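Local coordinates for mundticin KS immunity protein (Enterococcus mundtii, PDB 2ZRR), which contributes to the self-protection of a bacteriocin-producing bacterium, as an antiparallel four-helix bundle that probably guards it against its own mundticin KS, at residues A[31-34]-A[35-38]; A[63-66]-A[67-71]; A[77-80]-A[81-84]. All blocks are in the same frame, centred on the assembly; numbering follows the deposited sequence.

Three neighbouring helices of a four-helix bundle each supply one example of how side chains a turn apart meet on a helix. Contact 1, at the start of helix 33-48, lies at the surface and is governed by charge. Contact 2, at the C-terminal end of helix 55-70, and contact 3, within helix 75-90, are partly buried and mix polar with apolar packing. Contacts 1 and 2 touch through the Arg34 guanidinium, which reaches the end of helix 55-70, and through Glu38 packing on Leu65. Contacts 2 and 3 meet at the Tyr64 ring, whereas contacts 1 and 3 stay apart, about 4 Å between nearest atoms.

Contact 1 of 3, residues A[31-34]-A[35-38]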
loop_
_atom_site.group_PDB
_atom_site.type_symbol
_atom_site.label_atom_id
_atom_site.label_comp_id
_atom_site.label_asym_id
_atom_site.label_seq_id
_atom_site.Cartn_x
_atom_site.Cartn_y
_atom_site.Cartn_z
ATOM N N ASP A 31 -3.100 0.540 -20.181
ATOM C CA ASP A 31 -3.426 0.233 -18.792
ATOM C C ASP A 31 -2.317 -0.540 -18.093
ATOM O O ASP A 31 -2.048 -1.705 -18.410
ATOM C CB ASP A 31 -4.727 -0.572 -18.712
ATOM C CG ASP A 31 -5.179 -0.826 -17.278
ATOM O OD1 ASP A 31 -6.243 -1.456 -17.111
ATOM O OD2 ASP A 31 -4.488 -0.400 -16.324
ATOM N N ASP A 32 -1.665 0.126 -17.149
ATOM C CA ASP A 32 -0.617 -0.493 -16.364
ATOM C C ASP A 32 -0.854 -0.076 -14.932
ATOM O O ASP A 32 0.077 0.202 -14.185
ATOM C CB ASP A 32 0.777 -0.062 -16.832
ATOM C CG ASP A 32 0.929 1.432 -16.925
ATOM O OD1 ASP A 32 1.825 1.881 -17.666
ATOM O OD2 ASP A 32 0.160 2.161 -16.263
ATOM N N ARG A 33 -2.130 -0.020 -14.566
ATOM C CA ARG A 33 -2.524 0.334 -13.209
ATOM C C ARG A 33 -1.957 -0.697 -12.234
ATOM O O ARG A 33 -1.595 -0.351 -11.107
ATOM C CB ARG A 33 -4.043 0.320 -13.067
ATOM C CG ARG A 33 -4.763 1.487 -13.685
ATOM C CD ARG A 33 -6.267 1.212 -13.628
ATOM N NE ARG A 33 -6.665 0.135 -14.538
ATOM C CZ ARG A 33 -7.811 -0.538 -14.457
ATOM N NH1 ARG A 33 -8.688 -0.253 -13.506
ATOM N NH2 ARG A 33 -8.087 -1.489 -15.337
ATOM N N ARG A 34 -1.921 -1.963 -12.668
ATOM C CA ARG A 34 -1.402 -3.048 -11.833
ATOM C C ARG A 34 0.096 -2.857 -11.653
ATOM O O ARG A 34 0.593 -2.869 -10.529
ATOM C CB ARG A 34 -1.679 -4.420 -12.465
ATOM C CG ARG A 34 -1.497 -5.595 -11.479
ATOM C CD ARG A 34 -2.008 -6.927 -12.040
ATOM N NE ARG A 34 -3.443 -6.864 -12.289
ATOM C CZ ARG A 34 -4.381 -7.030 -11.359
ATOM N NH1 ARG A 34 -4.043 -7.277 -10.101
ATOM N NH2 ARG A 34 -5.660 -6.905 -11.689
ATOM N N LYS A 35 0.818 -2.685 -12.758
ATOM C CA LYS A 35 2.257 -2.449 -12.668
ATOM C C LYS A 35 2.522 -1.179 -11.828
ATOM O O LYS A 35 3.369 -1.177 -10.934
ATOM C CB LYS A 35 2.848 -2.291 -14.065
ATOM C CG LYS A 35 4.365 -2.171 -14.083
ATOM C CD LYS A 35 4.832 -1.214 -15.180
ATOM C CE LYS A 35 4.668 -1.821 -16.575
ATOM N NZ LYS A 35 5.920 -2.480 -17.070
ATOM N N LYS A 36 1.774 -0.112 -12.098
ATOM C CA LYS A 36 1.925 1.141 -11.361
ATOM C C LYS A 36 1.673 0.935 -9.881
ATOM O O LYS A 36 2.469 1.365 -9.048
ATOM C CB LYS A 36 0.937 2.187 -11.885
ATOM C CG LYS A 36 1.567 3.359 -12.610
ATOM C CD LYS A 36 0.518 4.416 -12.987
ATOM C CE LYS A 36 0.104 4.324 -14.456
ATOM N NZ LYS A 36 -1.297 3.826 -14.613
ATOM N N ALA A 37 0.553 0.292 -9.544
ATOM C CA ALA A 37 0.217 0.038 -8.140
ATOM C C ALA A 37 1.313 -0.779 -7.430
ATOM O O ALA A 37 1.712 -0.465 -6.304
ATOM C CB ALA A 37 -1.124 -0.679 -8.046
ATOM N N GLU A 38 1.806 -1.821 -8.092
ATOM C CA GLU A 38 2.858 -2.654 -7.516
ATOM C C GLU A 38 4.158 -1.858 -7.303
ATOM O O GLU A 38 4.820 -1.988 -6.271
ATOM C CB GLU A 38 3.117 -3.850 -8.431
ATOM C CG GLU A 38 2.093 -4.955 -8.313
ATOM C CD GLU A 38 2.123 -5.892 -9.490
ATOM O OE1 GLU A 38 3.106 -5.875 -10.252
ATOM O OE2 GLU A 38 1.157 -6.661 -9.660
#
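Asp32 and Lys36 face each other across the first turn of helix 33-48. The Asp32 carboxylate sits between its own backbone N and carbonyl carbon (chi1 52°), and the lysine chain bends at its last two torsions to bring NZ back to it. The resulting salt bridge, Lys36 NZ to Asp32 OD2, is weak as a hydrogen bond and its exact geometry is doubtful. Firmer is the backbone bond from Lys36 N to Asp32 O, 2.7 Å. Just ahead of the helix, Asp31 is held side-on by Arg33: Arg33 NH2 reaches Asp31 OD1 at 2.6 Å and NE reaches OD2 at 2.9 Å, both acceptors close to the guanidinium plane. Asp31 OD2 also accepts from Arg33 N at 3.0 Å, closing an Asx turn. The next residue, Arg34, has CG turned away from its backbone N (chi1 -165°), and Arg34 CG lies 3.4 Å from OE2 of Glu38, one turn on. Guanidinium and carboxylate planes are 56° apart without charged contact; Arg34 NH2 bonds instead to Thr73 O and NH1 to Leu68 O. Carboxylates near the amino end of a helix would be expected to suit its dipole, and the triple grip on Asp31 would favour its ionised form.

Contact 2 of 3, residues A[63-66]-A[67-71]; sequences SYLK and KLKNE
Lys67 NZ donates to Ser63 OG at 2.6 Å, and the same ammonium group stands over the Tyr64 ring, so two consecutive residues of the preceding turn hold one charge. These are the last turns of helix 55-70, with Tyr64 and Leu68 turned to neighbouring helices of the bundle and the lysines toward the surface. The Ser63 hydroxyl, set anti to the backbone N (chi1 160°), is thereby turned to meet the lysine. Lys67 NZ is 4.1 Å from the centroid of the Tyr64 ring and 18° off its normal, a cation-pi contact. The lysine chain runs straight through CE and bends only at its last torsion (chi4 90°), which lets CD lie over the same ring face while NZ turns to the hydroxyl. Lys67 CD sits 3.7 Å above the Tyr64 ring plane, displaced toward the rim, in a CH-pi contact. The phenol end of Tyr64 bonds to Glu85, and its ring packs against Val78 and Met82 of helix 75-90. Lys66 bends at its last two torsions, its NZ beside Lys67 CG and near Ser63 O in a bond whose place is doubtful. Lys69 NZ approaches Leu65 CD1 at 3.2 Å. Lys66 NZ and Lys67 NZ lie 4.2 Å apart, a repulsion that the hydroxyl and the pi cloud probably offset for Lys67; their closeness may lower the proton affinity of one or the other.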
loop_
_atom_site.group_PDB
_atom_site.type_symbol
_atom_site.label_atom_id
_atom_site.label_comp_id
_atom_site.label_asym_id
_atom_site.label_seq_id
_atom_site.Cartn_x
_atom_site.Cartn_y
_atom_site.Cartn_z
ATOM N N SER A 63 1.093 -7.591 1.940
ATOM C CA SER A 63 -0.010 -8.482 1.616
ATOM C C SER A 63 -0.689 -8.107 0.294
ATOM O O SER A 63 -0.970 -8.977 -0.537
ATOM C CB SER A 63 -1.042 -8.473 2.743
ATOM O OG SER A 63 -2.296 -8.950 2.275
ATOM N N TYR A 64 -0.951 -6.818 0.086
ATOM C CA TYR A 64 -1.608 -6.413 -1.147
ATOM C C TYR A 64 -0.721 -6.478 -2.373
ATOM O O TYR A 64 -1.218 -6.631 -3.494
ATOM C CB TYR A 64 -2.234 -5.035 -0.980
ATOM C CG TYR A 64 -3.592 -5.172 -0.361
ATOM C CD1 TYR A 64 -3.739 -5.227 1.024
ATOM C CD2 TYR A 64 -4.724 -5.355 -1.156
ATOM C CE1 TYR A 64 -4.982 -5.465 1.604
ATOM C CE2 TYR A 64 -5.971 -5.596 -0.592
ATOM C CZ TYR A 64 -6.097 -5.653 0.793
ATOM O OH TYR A 64 -7.334 -5.904 1.363
ATOM N N LEU A 65 0.591 -6.394 -2.169
ATOM C CA LEU A 65 1.503 -6.497 -3.294
ATOM C C LEU A 65 1.355 -7.906 -3.878
ATOM O O LEU A 65 1.271 -8.077 -5.099
ATOM C CB LEU A 65 2.945 -6.246 -2.848
ATOM C CG LEU A 65 4.022 -6.518 -3.905
ATOM C CD1 LEU A 65 3.816 -5.632 -5.124
ATOM C CD2 LEU A 65 5.388 -6.273 -3.292
ATOM N N LYS A 66 1.300 -8.923 -3.021
ATOM C CA LYS A 66 1.143 -10.280 -3.542
ATOM C C LYS A 66 -0.255 -10.485 -4.130
ATOM O O LYS A 66 -0.414 -11.171 -5.140
ATOM C CB LYS A 66 1.427 -11.330 -2.459
ATOM C CG LYS A 66 0.852 -11.019 -1.115
ATOM C CD LYS A 66 0.751 -12.283 -0.283
ATOM C CE LYS A 66 -0.686 -12.536 0.164
ATOM N NZ LYS A 66 -1.666 -11.712 -0.609
ATOM N N LYS A 67 -1.270 -9.890 -3.511
ATOM C CA LYS A 67 -2.635 -10.008 -4.036
ATOM C C LYS A 67 -2.695 -9.426 -5.438
ATOM O O LYS A 67 -3.383 -9.965 -6.303
ATOM C CB LYS A 67 -3.635 -9.260 -3.156
ATOM C CG LYS A 67 -4.025 -9.983 -1.885
ATOM C CD LYS A 67 -5.122 -9.230 -1.153
ATOM C CE LYS A 67 -5.466 -9.899 0.170
ATOM N NZ LYS A 67 -4.638 -9.380 1.291
ATOM N N LEU A 68 -1.971 -8.323 -5.656
ATOM C CA LEU A 68 -1.934 -7.658 -6.966
ATOM C C LEU A 68 -1.326 -8.556 -8.045
ATOM O O LEU A 68 -1.812 -8.628 -9.176
ATOM C CB LEU A 68 -1.126 -6.353 -6.876
ATOM C CG LEU A 68 -1.854 -5.149 -6.289
ATOM C CD1 LEU A 68 -0.864 -4.038 -6.001
ATOM C CD2 LEU A 68 -2.915 -4.666 -7.270
ATOM N N LYS A 69 -0.252 -9.247 -7.694
ATOM C CA LYS A 69 0.409 -10.116 -8.647
ATOM C C LYS A 69 -0.246 -11.475 -8.851
ATOM O O LYS A 69 -0.219 -12.006 -9.958
ATOM C CB LYS A 69 1.853 -10.330 -8.216
ATOM C CG LYS A 69 2.482 -9.100 -7.609
ATOM C CD LYS A 69 3.851 -9.419 -7.052
ATOM C CE LYS A 69 4.940 -8.701 -7.798
ATOM N NZ LYS A 69 5.576 -7.716 -6.886
ATOM N N ASN A 70 -0.847 -12.033 -7.802
ATOM C CA ASN A 70 -1.449 -13.366 -7.899
ATOM C C ASN A 70 -2.960 -13.504 -8.072
ATOM O O ASN A 70 -3.408 -14.428 -8.752
ATOM C CB ASN A 70 -1.034 -14.193 -6.690
ATOM C CG ASN A 70 0.466 -14.228 -6.493
ATOM O OD1 ASN A 70 1.231 -14.277 -7.450
ATOM N ND2 ASN A 70 0.891 -14.211 -5.240
ATOM N N GLU A 71 -3.736 -12.608 -7.462
ATOM C CA GLU A 71 -5.204 -12.656 -7.536
ATOM C C GLU A 71 -5.787 -12.274 -8.899
ATOM O O GLU A 71 -5.315 -11.351 -9.542
ATOM C CB GLU A 71 -5.800 -11.741 -6.466
ATOM C CG GLU A 71 -6.260 -12.448 -5.201
ATOM C CD GLU A 71 -6.813 -11.484 -4.160
ATOM O OE1 GLU A 71 -7.411 -10.450 -4.540
ATOM O OE2 GLU A 71 -6.649 -11.755 -2.953
#

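Contact 3 of 3, residues A[77-80]-A[81-84]; sequences LVLS and RMNI
Helix 75-90 is one of the four antiparallel helices of the bundle, and residues 77 to 84 make two turns of it with one face to the interior and one to solvent. On the outer side, Leu77 and Arg81 meet one turn apart. With Arg81 CG set beside the backbone N (chi1 -74°) and the chain extended to NE, the guanidinium reaches back to Leu77. Leu77 CD1 lies over one face of that flat group, displaced toward the rim, and its 3.2 Å to Arg81 NE is close packing for a methyl carbon. Leu77 CG is anti to the backbone N (chi1 164°), and this places the branch where the arginine can lie across it; the second methyl, Leu77 CD2, is farther off at 3.8 Å from Arg81 NH1. Toward the interior, Leu79 and Met82 form an apolar pair. They run alongside each other in one direction, with Leu79 CD2 3.7 Å from Met82 SD. The methionine is extended beyond CG, and both side chains pack on Leu108 of helix 99-109, while Met82 also reaches Leu61 of helix 55-70. Beneath these side chains the main chain is bonded in helical fashion, most closely from Asn83 N to Leu79 O at 2.7 Å. Ser80 turns its OG back to Pro76 O, a bond that satisfies the hydroxyl within the helix. The guanidinium thus gives a flat face to a methyl group; its N-H bonds lie in the plane and so do not point at the methyl above it, which may leave those in-plane directions for other partners.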
loop_
_atom_site.group_PDB
_atom_site.type_symbol
_atom_site.label_atom_id
_atom_site.label_comp_id
_atom_site.label_asym_id
_atom_site.label_seq_id
_atom_site.Cartn_x
_atom_site.Cartn_y
_atom_site.Cartn_z
ATOM N N LEU A 77 -10.912 -3.242 -7.233
ATOM C CA LEU A 77 -11.463 -4.077 -6.162
ATOM C C LEU A 77 -10.450 -4.328 -5.048
ATOM O O LEU A 77 -10.762 -4.162 -3.862
ATOM C CB LEU A 77 -11.928 -5.424 -6.719
ATOM C CG LEU A 77 -12.157 -6.514 -5.664
ATOM C CD1 LEU A 77 -13.125 -6.013 -4.604
ATOM C CD2 LEU A 77 -12.697 -7.759 -6.334
ATOM N N VAL A 78 -9.238 -4.729 -5.440
ATOM C CA VAL A 78 -8.153 -5.019 -4.499
ATOM C C VAL A 78 -7.735 -3.792 -3.706
ATOM O O VAL A 78 -7.565 -3.861 -2.494
ATOM C CB VAL A 78 -6.901 -5.566 -5.234
ATOM C CG1 VAL A 78 -5.662 -5.370 -4.376
ATOM C CG2 VAL A 78 -7.074 -7.038 -5.539
ATOM N N LEU A 79 -7.570 -2.672 -4.404
ATOM C CA LEU A 79 -7.161 -1.420 -3.777
ATOM C C LEU A 79 -8.226 -0.791 -2.895
ATOM O O LEU A 79 -7.906 -0.123 -1.915
ATOM C CB LEU A 79 -6.738 -0.422 -4.844
ATOM C CG LEU A 79 -5.397 -0.757 -5.479
ATOM C CD1 LEU A 79 -5.155 0.138 -6.673
ATOM C CD2 LEU A 79 -4.309 -0.602 -4.436
ATOM N N SER A 80 -9.490 -0.975 -3.251
ATOM C CA SER A 80 -10.573 -0.428 -2.443
ATOM C C SER A 80 -10.573 -1.145 -1.089
ATOM O O SER A 80 -10.816 -0.535 -0.041
ATOM C CB SER A 80 -11.915 -0.637 -3.153
ATOM O OG SER A 80 -11.899 -0.060 -4.448
ATOM N N ARG A 81 -10.285 -2.445 -1.128
ATOM C CA ARG A 81 -10.229 -3.274 0.076
ATOM C C ARG A 81 -8.975 -2.936 0.886
ATOM O O ARG A 81 -8.979 -2.974 2.120
ATOM C CB ARG A 81 -10.232 -4.760 -0.320
ATOM C CG ARG A 81 -11.605 -5.252 -0.790
ATOM C CD ARG A 81 -11.572 -6.616 -1.481
ATOM N NE ARG A 81 -12.923 -7.169 -1.606
ATOM C CZ ARG A 81 -13.234 -8.312 -2.216
ATOM N NH1 ARG A 81 -12.294 -9.060 -2.777
ATOM N NH2 ARG A 81 -14.499 -8.707 -2.267
ATOM N N MET A 82 -7.906 -2.590 0.178
ATOM C CA MET A 82 -6.646 -2.243 0.814
ATOM C C MET A 82 -6.752 -0.884 1.465
ATOM O O MET A 82 -6.256 -0.671 2.566
ATOM C CB MET A 82 -5.527 -2.217 -0.220
ATOM C CG MET A 82 -4.255 -1.548 0.271
ATOM S SD MET A 82 -3.041 -1.343 -1.041
ATOM C CE MET A 82 -1.557 -1.157 -0.068
ATOM N N ASN A 83 -7.391 0.039 0.758
ATOM C CA ASN A 83 -7.576 1.396 1.245
ATOM C C ASN A 83 -8.130 1.338 2.656
ATOM O O ASN A 83 -7.696 2.075 3.541
ATOM C CB ASN A 83 -8.546 2.144 0.326
ATOM C CG ASN A 83 -8.871 3.542 0.824
ATOM O OD1 ASN A 83 -8.103 4.145 1.579
ATOM N ND2 ASN A 83 -10.018 4.066 0.398
ATOM N N ILE A 84 -9.091 0.447 2.866
ATOM C CA ILE A 84 -9.695 0.295 4.175
ATOM C C ILE A 84 -8.655 -0.215 5.170
ATOM O O ILE A 84 -8.489 0.341 6.258
ATOM C CB ILE A 84 -10.876 -0.686 4.105
ATOM C CG1 ILE A 84 -11.993 -0.077 3.255
ATOM C CG2 ILE A 84 -11.385 -1.004 5.503
ATOM C CD1 ILE A 84 -12.419 1.316 3.700
#